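D-hydantoinase (PDB 1NFG) is a two-zinc amidohydrolase that probably opens the cyclic amide bond of D-hydantoin derivatives stereospecifically. Local coordinates at residues R343-Y348 and V391-E396; G84-V89 and K425-R430; R210-E215 and C240-E245; I228-I233 and G254-A259. One frame throughout, in Å; residues are numbered along the deposited sequence.

Contact 1 (R343-Y348 and V391-E396)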
# COMPACT_ATOMS: atom_id res chain seq x y z
N ARG A 343 -6.68 -33.44 -2.70
CA ARG A 343 -6.92 -32.20 -1.96
C ARG A 343 -6.71 -32.25 -0.45
O ARG A 343 -5.81 -31.58 0.07
CB ARG A 343 -8.31 -31.64 -2.26
CG ARG A 343 -8.51 -30.23 -1.67
CD ARG A 343 -9.89 -29.63 -1.96
NE ARG A 343 -10.97 -30.45 -1.42
CZ ARG A 343 -11.90 -30.00 -0.58
NH1 ARG A 343 -11.88 -28.74 -0.18
NH2 ARG A 343 -12.85 -30.82 -0.14
N LEU A 344 -7.52 -33.03 0.27
CA LEU A 344 -7.39 -33.09 1.72
C LEU A 344 -6.00 -33.49 2.21
O LEU A 344 -5.42 -32.79 3.05
CB LEU A 344 -8.43 -34.04 2.33
CG LEU A 344 -9.92 -33.68 2.28
CD1 LEU A 344 -10.54 -34.02 3.60
CD2 LEU A 344 -10.12 -32.22 1.99
N MET A 345 -5.47 -34.60 1.72
CA MET A 345 -4.15 -35.02 2.17
C MET A 345 -3.12 -33.92 2.00
O MET A 345 -2.35 -33.64 2.92
CB MET A 345 -3.69 -36.27 1.43
CG MET A 345 -4.39 -37.55 1.87
SD MET A 345 -3.73 -39.01 1.03
CE MET A 345 -4.48 -38.80 -0.60
N MET A 346 -3.11 -33.30 0.83
CA MET A 346 -2.16 -32.23 0.53
C MET A 346 -2.33 -31.03 1.46
O MET A 346 -1.35 -30.50 1.99
CB MET A 346 -2.32 -31.80 -0.93
CG MET A 346 -1.86 -32.85 -1.92
SD MET A 346 -0.10 -33.22 -1.74
CE MET A 346 -0.19 -34.58 -0.74
N VAL A 347 -3.56 -30.58 1.65
CA VAL A 347 -3.80 -29.44 2.53
C VAL A 347 -3.44 -29.83 3.96
O VAL A 347 -2.88 -29.02 4.71
CB VAL A 347 -5.28 -29.00 2.48
CG1 VAL A 347 -5.56 -27.98 3.58
CG2 VAL A 347 -5.59 -28.41 1.11
N TYR A 348 -3.74 -31.07 4.33
CA TYR A 348 -3.45 -31.57 5.67
C TYR A 348 -1.96 -31.54 6.00
O TYR A 348 -1.57 -31.39 7.16
CB TYR A 348 -3.97 -33.01 5.84
CG TYR A 348 -3.75 -33.56 7.24
CD1 TYR A 348 -4.58 -33.18 8.30
CD2 TYR A 348 -2.69 -34.42 7.52
CE1 TYR A 348 -4.35 -33.62 9.60
CE2 TYR A 348 -2.44 -34.86 8.81
CZ TYR A 348 -3.27 -34.46 9.85
OH TYR A 348 -3.01 -34.86 11.13
N VAL A 391 -15.22 -38.42 7.68
CA VAL A 391 -13.95 -38.96 7.23
C VAL A 391 -13.17 -39.37 8.46
O VAL A 391 -12.99 -38.57 9.38
CB VAL A 391 -13.09 -37.91 6.49
CG1 VAL A 391 -11.82 -38.57 5.96
CG2 VAL A 391 -13.88 -37.29 5.37
N LEU A 392 -12.73 -40.63 8.48
CA LEU A 392 -11.94 -41.13 9.60
C LEU A 392 -10.49 -41.06 9.15
O LEU A 392 -10.04 -41.84 8.30
CB LEU A 392 -12.35 -42.56 9.94
CG LEU A 392 -13.84 -42.67 10.31
CD1 LEU A 392 -14.12 -44.05 10.87
CD2 LEU A 392 -14.22 -41.60 11.34
N TRP A 393 -9.78 -40.09 9.72
CA TRP A 393 -8.39 -39.80 9.38
C TRP A 393 -7.35 -40.45 10.29
O TRP A 393 -7.48 -40.44 11.51
CB TRP A 393 -8.22 -38.28 9.38
CG TRP A 393 -7.10 -37.75 8.52
CD1 TRP A 393 -5.78 -37.64 8.86
CD2 TRP A 393 -7.22 -37.28 7.18
NE1 TRP A 393 -5.07 -37.12 7.81
CE2 TRP A 393 -5.92 -36.89 6.76
CE3 TRP A 393 -8.29 -37.13 6.28
CZ2 TRP A 393 -5.67 -36.37 5.49
CZ3 TRP A 393 -8.03 -36.62 5.02
CH2 TRP A 393 -6.74 -36.25 4.63
N ASP A 394 -6.32 -41.03 9.68
CA ASP A 394 -5.23 -41.66 10.41
C ASP A 394 -4.06 -40.68 10.31
O ASP A 394 -3.35 -40.67 9.31
CB ASP A 394 -4.83 -42.98 9.76
CG ASP A 394 -3.78 -43.73 10.56
OD1 ASP A 394 -2.95 -43.07 11.22
OD2 ASP A 394 -3.78 -44.98 10.50
N PRO A 395 -3.85 -39.86 11.35
CA PRO A 395 -2.76 -38.88 11.35
C PRO A 395 -1.35 -39.44 11.25
O PRO A 395 -0.43 -38.73 10.85
CB PRO A 395 -3.00 -38.11 12.64
CG PRO A 395 -3.57 -39.16 13.54
CD PRO A 395 -4.57 -39.85 12.64
N GLU A 396 -1.15 -40.71 11.61
CA GLU A 396 0.18 -41.30 11.56
C GLU A 396 0.50 -42.03 10.28
O GLU A 396 1.67 -42.25 9.94
CB GLU A 396 0.38 -42.26 12.74
CG GLU A 396 0.24 -41.61 14.10
CD GLU A 396 0.99 -40.29 14.19
OE1 GLU A 396 2.19 -40.25 13.82
OE2 GLU A 396 0.37 -39.30 14.64
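Leu-344, Met-345 and Tyr-348 meet Trp-393 from a helix, 343-348, whose axis comes within 11.8 Å of that of strand 391-394, the two directions differing by 44°. At that separation the gap is bridged by side chains, and the indole of Trp-393 provides most of the bridge. Its five-membered ring lies against the Tyr-348 ring: NE1 of Trp-393 stands 3.5 Å above the tyrosine plane, over the ring centre. The planes are inclined by 46° and the centroids are 4.3 Å apart, an oblique pairing in which the two side chains run past each other in opposite directions. CG of Tyr-348 lies anti to its backbone N (chi1 -177°). At the other end of the ring, Tyr-348 OH lies 3.6 Å from CB of Pro-395. The far end of the indole touches the helix itself. CH2 of Trp-393 lies 3.6 Å from CB of Leu-344 and 3.9 Å from CG of Met-345, while the backbone N of Met-345 lies in the indole plane, at its edge. Phe-361 meets Tyr-348 edge-to-face, and Phe-50 of strand 48-58 meets Trp-393, so the aromatic cluster continues beyond the pair. Far from the zinc site, this buried packing joins a helix of the TIM-barrel domain to the beta-sandwich domain typical of hydantoinases and dihydropyrimidinases.

Contact 2 (G84-V89 and K425-R430)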
# COMPACT_ATOMS: atom_id res chain seq x y z
N GLY A 84 -11.60 -38.45 0.84
CA GLY A 84 -12.20 -37.83 2.01
C GLY A 84 -13.16 -36.71 1.72
O GLY A 84 -13.59 -36.01 2.65
N THR A 85 -13.52 -36.52 0.46
CA THR A 85 -14.45 -35.45 0.09
C THR A 85 -15.83 -36.03 -0.20
O THR A 85 -15.98 -36.87 -1.09
CB THR A 85 -13.93 -34.66 -1.13
OG1 THR A 85 -12.74 -33.95 -0.76
CG2 THR A 85 -14.97 -33.66 -1.61
N THR A 86 -16.83 -35.57 0.54
CA THR A 86 -18.19 -36.06 0.41
C THR A 86 -19.19 -35.16 -0.32
O THR A 86 -20.28 -35.60 -0.68
CB THR A 86 -18.78 -36.40 1.79
OG1 THR A 86 -18.70 -35.25 2.64
CG2 THR A 86 -18.01 -37.55 2.41
N THR A 87 -18.84 -33.89 -0.52
CA THR A 87 -19.71 -32.98 -1.25
C THR A 87 -18.87 -32.24 -2.26
O THR A 87 -17.68 -31.99 -2.06
CB THR A 87 -20.41 -31.96 -0.33
OG1 THR A 87 -21.34 -32.65 0.52
CG2 THR A 87 -21.19 -30.95 -1.16
N ILE A 88 -19.49 -31.90 -3.38
CA ILE A 88 -18.78 -31.23 -4.44
C ILE A 88 -19.73 -30.25 -5.09
O ILE A 88 -20.94 -30.45 -5.07
CB ILE A 88 -18.26 -32.28 -5.44
CG1 ILE A 88 -16.75 -32.12 -5.59
CG2 ILE A 88 -18.98 -32.19 -6.78
CD1 ILE A 88 -16.08 -33.36 -6.12
N VAL A 89 -19.20 -29.16 -5.62
CA VAL A 89 -20.05 -28.20 -6.31
C VAL A 89 -19.36 -28.03 -7.65
O VAL A 89 -18.35 -27.34 -7.76
CB VAL A 89 -20.15 -26.87 -5.56
CG1 VAL A 89 -21.24 -26.01 -6.17
CG2 VAL A 89 -20.48 -27.13 -4.09
N LYS A 425 -9.16 -42.85 5.74
CA LYS A 425 -9.29 -44.30 5.81
C LYS A 425 -10.66 -44.84 5.44
O LYS A 425 -10.77 -45.69 4.56
CB LYS A 425 -8.87 -44.81 7.19
CG LYS A 425 -7.36 -44.92 7.32
CD LYS A 425 -6.83 -45.76 6.19
CE LYS A 425 -5.35 -46.02 6.31
NZ LYS A 425 -4.87 -46.86 5.17
N THR A 426 -11.70 -44.37 6.11
CA THR A 426 -13.04 -44.82 5.77
C THR A 426 -13.92 -43.57 5.73
O THR A 426 -13.76 -42.66 6.55
CB THR A 426 -13.58 -45.87 6.79
OG1 THR A 426 -14.10 -45.21 7.94
CG2 THR A 426 -12.48 -46.81 7.21
N VAL A 427 -14.82 -43.53 4.75
CA VAL A 427 -15.70 -42.39 4.55
C VAL A 427 -17.19 -42.74 4.59
O VAL A 427 -17.61 -43.78 4.07
CB VAL A 427 -15.40 -41.73 3.18
CG1 VAL A 427 -16.22 -40.46 3.01
CG2 VAL A 427 -13.92 -41.44 3.08
N LEU A 428 -17.97 -41.85 5.19
CA LEU A 428 -19.41 -42.03 5.29
C LEU A 428 -20.14 -40.87 4.62
O LEU A 428 -19.78 -39.71 4.81
CB LEU A 428 -19.87 -42.12 6.75
CG LEU A 428 -19.57 -43.41 7.52
CD1 LEU A 428 -18.09 -43.51 7.81
CD2 LEU A 428 -20.36 -43.41 8.82
N LEU A 429 -21.16 -41.20 3.84
CA LEU A 429 -21.97 -40.21 3.14
C LEU A 429 -23.36 -40.33 3.70
O LEU A 429 -24.04 -41.33 3.48
CB LEU A 429 -21.98 -40.50 1.63
CG LEU A 429 -22.90 -39.63 0.77
CD1 LEU A 429 -22.56 -38.16 0.93
CD2 LEU A 429 -22.77 -40.05 -0.69
N ARG A 430 -23.81 -39.33 4.44
CA ARG A 430 -25.13 -39.38 5.03
C ARG A 430 -25.40 -40.73 5.71
O ARG A 430 -26.43 -41.36 5.48
CB ARG A 430 -26.20 -39.10 3.98
CG ARG A 430 -26.56 -37.62 3.89
CD ARG A 430 -27.54 -37.30 2.78
NE ARG A 430 -27.00 -37.61 1.46
CZ ARG A 430 -27.26 -38.73 0.79
NH1 ARG A 430 -28.06 -39.65 1.33
NH2 ARG A 430 -26.73 -38.94 -0.41
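Val-427, Leu-428 and Leu-429 meet Gly-84 and Thr-86 where a strand of the small beta-sandwich domain passes the start of a TIM-barrel strand. The axes of strands 425-429 and 85-89 approach to 7.8 Å and run at 39° to each other. The closest CA atoms, Thr-86 to Leu-429, are still 6.2 Å apart, which fits side-chain packing and not backbone pairing; both Gly-84 and Thr-86 bond through their backbones to Gly-53 of strand 48-58. Along 425-430, Val-427 comes first and uses both methyls. CG2 of Val-427 rests 4.1 Å from CA of Gly-84, the positive-phi residue of a Schellman motif that closes the helix before the barrel strand. CG1 of Val-427 meets CG2 of Thr-86 at 3.5 Å, the two side chains crossing at a slant. That methyl of Thr-86 lies anti to its own carbonyl carbon, while OG1 sits between the backbone N and the carbonyl carbon (chi1 56°). CB of Leu-428 points away from strand 85-89 and the side chain touches Val-433 of strand 432-436; here the backbone makes the contact, O of Leu-428 lying 3.7 Å from CG2 of Thr-86. Leu-429 then bends back, CD1 coming 3.8 Å from O of Thr-86. Past the strand end, NH2 of Arg-430 forms a salt bridge with OD1 of Asp-118, on the neighbouring barrel strand 118-124.

Contact 3 (R210-E215 and C240-E245)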
# COMPACT_ATOMS: atom_id res chain seq x y z
N ARG A 210 1.19 -15.49 -19.44
CA ARG A 210 0.18 -14.96 -18.53
C ARG A 210 0.73 -14.80 -17.12
O ARG A 210 0.35 -15.51 -16.19
CB ARG A 210 -1.09 -15.83 -18.56
CG ARG A 210 -0.86 -17.32 -18.61
CD ARG A 210 -1.98 -18.03 -19.38
NE ARG A 210 -3.32 -17.63 -18.95
CZ ARG A 210 -4.37 -17.58 -19.77
NH1 ARG A 210 -4.23 -17.90 -21.05
NH2 ARG A 210 -5.56 -17.21 -19.32
N PRO A 211 1.65 -13.84 -16.96
CA PRO A 211 2.32 -13.52 -15.69
C PRO A 211 1.36 -12.89 -14.68
O PRO A 211 0.26 -12.45 -15.04
CB PRO A 211 3.41 -12.55 -16.13
CG PRO A 211 2.72 -11.79 -17.21
CD PRO A 211 2.05 -12.89 -18.01
N PRO A 212 1.77 -12.84 -13.41
CA PRO A 212 0.99 -12.28 -12.31
C PRO A 212 0.19 -11.01 -12.62
O PRO A 212 -0.94 -10.87 -12.17
CB PRO A 212 2.04 -12.04 -11.24
CG PRO A 212 2.95 -13.21 -11.43
CD PRO A 212 3.10 -13.26 -12.94
N ARG A 213 0.77 -10.10 -13.40
CA ARG A 213 0.07 -8.86 -13.71
C ARG A 213 -1.25 -9.13 -14.42
O ARG A 213 -2.25 -8.44 -14.17
CB ARG A 213 0.93 -7.97 -14.59
CG ARG A 213 0.50 -6.51 -14.56
CD ARG A 213 1.06 -5.88 -13.31
NE ARG A 213 0.07 -5.64 -12.27
CZ ARG A 213 0.36 -5.63 -10.97
NH1 ARG A 213 1.61 -5.85 -10.57
NH2 ARG A 213 -0.58 -5.37 -10.08
N VAL A 214 -1.25 -10.12 -15.31
CA VAL A 214 -2.45 -10.49 -16.05
C VAL A 214 -3.56 -10.87 -15.07
O VAL A 214 -4.72 -10.46 -15.25
CB VAL A 214 -2.17 -11.69 -16.98
CG1 VAL A 214 -3.45 -12.16 -17.64
CG2 VAL A 214 -1.14 -11.30 -18.03
N GLU A 215 -3.20 -11.63 -14.04
CA GLU A 215 -4.17 -12.04 -13.03
C GLU A 215 -4.55 -10.85 -12.15
O GLU A 215 -5.74 -10.58 -11.94
CB GLU A 215 -3.58 -13.16 -12.16
CG GLU A 215 -4.57 -13.80 -11.19
CD GLU A 215 -3.97 -14.93 -10.36
OE1 GLU A 215 -3.02 -15.59 -10.85
OE2 GLU A 215 -4.45 -15.17 -9.23
N CYS A 240 -1.23 -15.75 -6.57
CA CYS A 240 0.03 -15.09 -6.30
C CYS A 240 -0.09 -13.86 -5.43
O CYS A 240 -1.20 -13.37 -5.17
CB CYS A 240 0.69 -14.70 -7.62
SG CYS A 240 -0.34 -13.57 -8.61
N GLU A 241 1.05 -13.36 -4.99
CA GLU A 241 1.11 -12.19 -4.13
C GLU A 241 0.43 -10.95 -4.71
O GLU A 241 -0.33 -10.26 -4.00
CB GLU A 241 2.58 -11.88 -3.80
CG GLU A 241 2.81 -10.56 -3.09
CD GLU A 241 4.24 -10.43 -2.58
OE1 GLU A 241 5.16 -10.98 -3.23
OE2 GLU A 241 4.43 -9.77 -1.54
N GLU A 242 0.66 -10.66 -5.98
CA GLU A 242 0.06 -9.48 -6.59
C GLU A 242 -1.46 -9.50 -6.69
O GLU A 242 -2.11 -8.50 -6.40
CB GLU A 242 0.68 -9.18 -7.96
CG GLU A 242 1.32 -10.36 -8.64
CD GLU A 242 2.73 -10.64 -8.16
OE1 GLU A 242 3.60 -9.77 -8.38
OE2 GLU A 242 2.97 -11.73 -7.59
N SER A 243 -2.05 -10.63 -7.08
CA SER A 243 -3.51 -10.68 -7.17
C SER A 243 -4.11 -10.70 -5.77
O SER A 243 -5.16 -10.09 -5.53
CB SER A 243 -3.98 -11.90 -7.98
OG SER A 243 -3.67 -13.12 -7.33
N LEU A 244 -3.46 -11.40 -4.84
CA LEU A 244 -3.97 -11.46 -3.48
C LEU A 244 -4.03 -10.05 -2.92
O LEU A 244 -4.99 -9.67 -2.24
CB LEU A 244 -3.07 -12.33 -2.60
CG LEU A 244 -3.40 -12.34 -1.09
CD1 LEU A 244 -4.87 -12.65 -0.86
CD2 LEU A 244 -2.53 -13.37 -0.39
N GLU A 245 -3.01 -9.26 -3.24
CA GLU A 245 -2.94 -7.89 -2.76
C GLU A 245 -4.18 -7.08 -3.17
O GLU A 245 -4.69 -6.28 -2.38
CB GLU A 245 -1.69 -7.21 -3.29
CG GLU A 245 -1.42 -5.88 -2.61
CD GLU A 245 -0.14 -5.23 -3.10
OE1 GLU A 245 0.86 -5.96 -3.31
OE2 GLU A 245 -0.13 -3.99 -3.24
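Ser-243 and Glu-215 form the hydrogen bond between the two segments: OG of Ser-243 donates to OE2 of Glu-215 over 2.9 Å. The hydroxyl comes from above the carboxylate plane, 63° out of it. Glu-215 spans the gap because its chain is fully extended, with CG anti to the backbone N (chi1 -172°). Its other oxygen, OE1, is held from outside the segments by a salt bridge to Arg-290 NH2 and a hydrogen bond from Thr-239 OG1, so both oxygens of this buried carboxylate have partners and its rotation is restrained. SG of Cys-240 is a further neighbour of OE1 of Glu-215, at 4.0 Å. Nonpolar packing lies beside this polar group, where CB of Pro-212 touches SG of Cys-240 at 3.9 Å. Cys-240 occupies the N-cap position of helix 241-253. Pro-212 also crosses the side chain of Glu-242, but their modelled separation is doubtful and carries no weight. Opposite charges lie near each other without touching: NH1 of Arg-213 is 4.9 Å from OE1 of Glu-242, which suggests at most a long-range attraction. The surface beyond belongs to the assembly, where Arg-213 packs on Ile-228 of a second subunit and Glu-245 forms a salt bridge with Arg-249 of that subunit. Two neighbouring outer helices of the TIM barrel thus meet at their N-terminal ends. Glu-215 lies about 5 Å, side chain to side chain, from the zinc ligand His-237, so the Glu-215 side of the contact borders the surroundings of the metal site, its side chain about 10 Å from a zinc ion.

Contact 4 (I228-I233 and G254-A259)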
# COMPACT_ATOMS: atom_id res chain seq x y z
N ILE A 228 -18.76 -1.14 -7.53
CA ILE A 228 -19.70 -0.24 -8.22
C ILE A 228 -21.13 -0.74 -8.10
O ILE A 228 -22.04 0.03 -7.78
CB ILE A 228 -19.36 -0.12 -9.73
CG1 ILE A 228 -17.99 0.54 -9.91
CG2 ILE A 228 -20.43 0.68 -10.45
CD1 ILE A 228 -17.96 1.98 -9.46
N VAL A 229 -21.34 -2.02 -8.38
CA VAL A 229 -22.67 -2.59 -8.28
C VAL A 229 -23.03 -2.73 -6.81
O VAL A 229 -24.21 -2.81 -6.45
CB VAL A 229 -22.74 -3.98 -8.94
CG1 VAL A 229 -24.10 -4.61 -8.69
CG2 VAL A 229 -22.49 -3.85 -10.44
N ASN A 230 -22.01 -2.73 -5.96
CA ASN A 230 -22.19 -2.89 -4.52
C ASN A 230 -22.73 -4.29 -4.27
O ASN A 230 -23.79 -4.49 -3.68
CB ASN A 230 -23.17 -1.86 -3.98
CG ASN A 230 -23.31 -1.94 -2.48
OD1 ASN A 230 -24.28 -1.44 -1.91
ND2 ASN A 230 -22.34 -2.58 -1.82
N ALA A 231 -21.96 -5.27 -4.73
CA ALA A 231 -22.35 -6.66 -4.62
C ALA A 231 -21.21 -7.53 -4.13
O ALA A 231 -20.04 -7.18 -4.27
CB ALA A 231 -22.81 -7.16 -5.97
N PRO A 232 -21.54 -8.68 -3.54
CA PRO A 232 -20.49 -9.58 -3.05
C PRO A 232 -19.93 -10.30 -4.27
O PRO A 232 -20.66 -10.54 -5.23
CB PRO A 232 -21.26 -10.52 -2.13
CG PRO A 232 -22.61 -10.59 -2.80
CD PRO A 232 -22.87 -9.15 -3.13
N ILE A 233 -18.65 -10.63 -4.23
CA ILE A 233 -18.02 -11.33 -5.35
C ILE A 233 -17.03 -12.33 -4.79
O ILE A 233 -16.49 -12.14 -3.70
CB ILE A 233 -17.30 -10.33 -6.29
CG1 ILE A 233 -16.81 -11.06 -7.54
CG2 ILE A 233 -16.13 -9.68 -5.58
CD1 ILE A 233 -16.33 -10.13 -8.62
N GLY A 254 -14.03 -2.01 1.91
CA GLY A 254 -15.37 -2.37 2.31
C GLY A 254 -16.10 -3.24 1.29
O GLY A 254 -17.28 -3.55 1.44
N VAL A 255 -15.39 -3.63 0.23
CA VAL A 255 -16.00 -4.46 -0.79
C VAL A 255 -16.18 -5.86 -0.20
O VAL A 255 -15.26 -6.40 0.42
CB VAL A 255 -15.09 -4.56 -2.05
CG1 VAL A 255 -15.68 -5.56 -3.05
CG2 VAL A 255 -14.97 -3.19 -2.71
N ARG A 256 -17.36 -6.43 -0.37
CA ARG A 256 -17.59 -7.77 0.14
C ARG A 256 -16.91 -8.72 -0.82
O ARG A 256 -17.56 -9.41 -1.60
CB ARG A 256 -19.09 -8.07 0.22
CG ARG A 256 -19.80 -7.24 1.28
CD ARG A 256 -21.30 -7.50 1.24
NE ARG A 256 -21.93 -6.92 0.06
CZ ARG A 256 -23.14 -7.27 -0.39
NH1 ARG A 256 -23.84 -8.20 0.25
NH2 ARG A 256 -23.65 -6.67 -1.46
N ALA A 257 -15.58 -8.74 -0.77
CA ALA A 257 -14.79 -9.58 -1.64
C ALA A 257 -14.37 -10.85 -0.93
O ALA A 257 -13.90 -10.81 0.21
CB ALA A 257 -13.56 -8.82 -2.11
N LEU A 258 -14.56 -11.98 -1.60
CA LEU A 258 -14.19 -13.27 -1.04
C LEU A 258 -13.22 -13.87 -2.04
O LEU A 258 -13.25 -13.49 -3.20
CB LEU A 258 -15.40 -14.20 -0.92
CG LEU A 258 -16.68 -13.58 -0.35
CD1 LEU A 258 -17.75 -14.64 -0.28
CD2 LEU A 258 -16.41 -13.01 1.03
N ALA A 259 -12.38 -14.78 -1.58
CA ALA A 259 -11.43 -15.42 -2.47
C ALA A 259 -11.06 -16.80 -1.95
O ALA A 259 -11.37 -17.15 -0.81
CB ALA A 259 -10.19 -14.55 -2.61
O HOH W 1 -19.54 -5.24 -2.08
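Ile-233 is gripped by two backbone hydrogen bonds to the other segment. Its N donates to Arg-256 O over 3.1 Å, with 158° at the hydrogen, and its O accepts from Leu-258 N over 2.9 Å, at 151°. Together they straddle Ala-257, the register of a parallel bridge in which the CA atoms of Ile-233 and Ala-257 are 5.2 Å apart. Arg-256 O is also approached by Pro-232 CA, a CA-H...O contact of 3.3 Å. Just before the bridge a water joins the two segments, donating to Ala-231 O and accepting from Arg-256 N, each 3.0 Å from it. The Arg-256 side chain reaches further back: NH2 gives a weak bond of 3.1 Å to Asn-230 O, which lies at the edge of the guanidinium. This chain runs alongside Pro-232, pointing the same way, and a bend at chi3 (-71°) turns NE from the line of the preceding carbons. Pro-232 CD sits over one guanidinium face, toward its rim. Asn-230 itself has positive phi and is the C-prime residue of the Schellman motif ending helix 212-229. Packing completes the contact. Ile-233 and Ala-257 project from the same sheet face, CG2 of Ile-233 lying 4.4 Å from CB of Ala-257, and both touch Leu-223 of helix 212-229. Arg-256 packs on Arg-303 of a third subunit. Strands 233-235 and 257-262, joined through helix 241-253, form the parallel beta-alpha-beta crossover from which a TIM barrel is built.

In the fold
Along the chain, contact 2 closes a long loop that contains the other three. Contacts 3 and 4 come first inside it and interleave: both use helix 212-229, and helix 241-253 of contact 3 leads into strand 257-262 of contact 4. Their centres are 19 Å apart; both touch the second subunit, and contact 3 also comes near the zinc ligand His-237. Contact 1 follows later and adjoins contact 2, with centres 12 Å apart, through the neighbouring antiparallel strands 390-400 and 419-429. Contacts 1 and 2 thus lie where the beta-sandwich packs on the barrel, some 30 to 33 Å between centres from contacts 3 and 4.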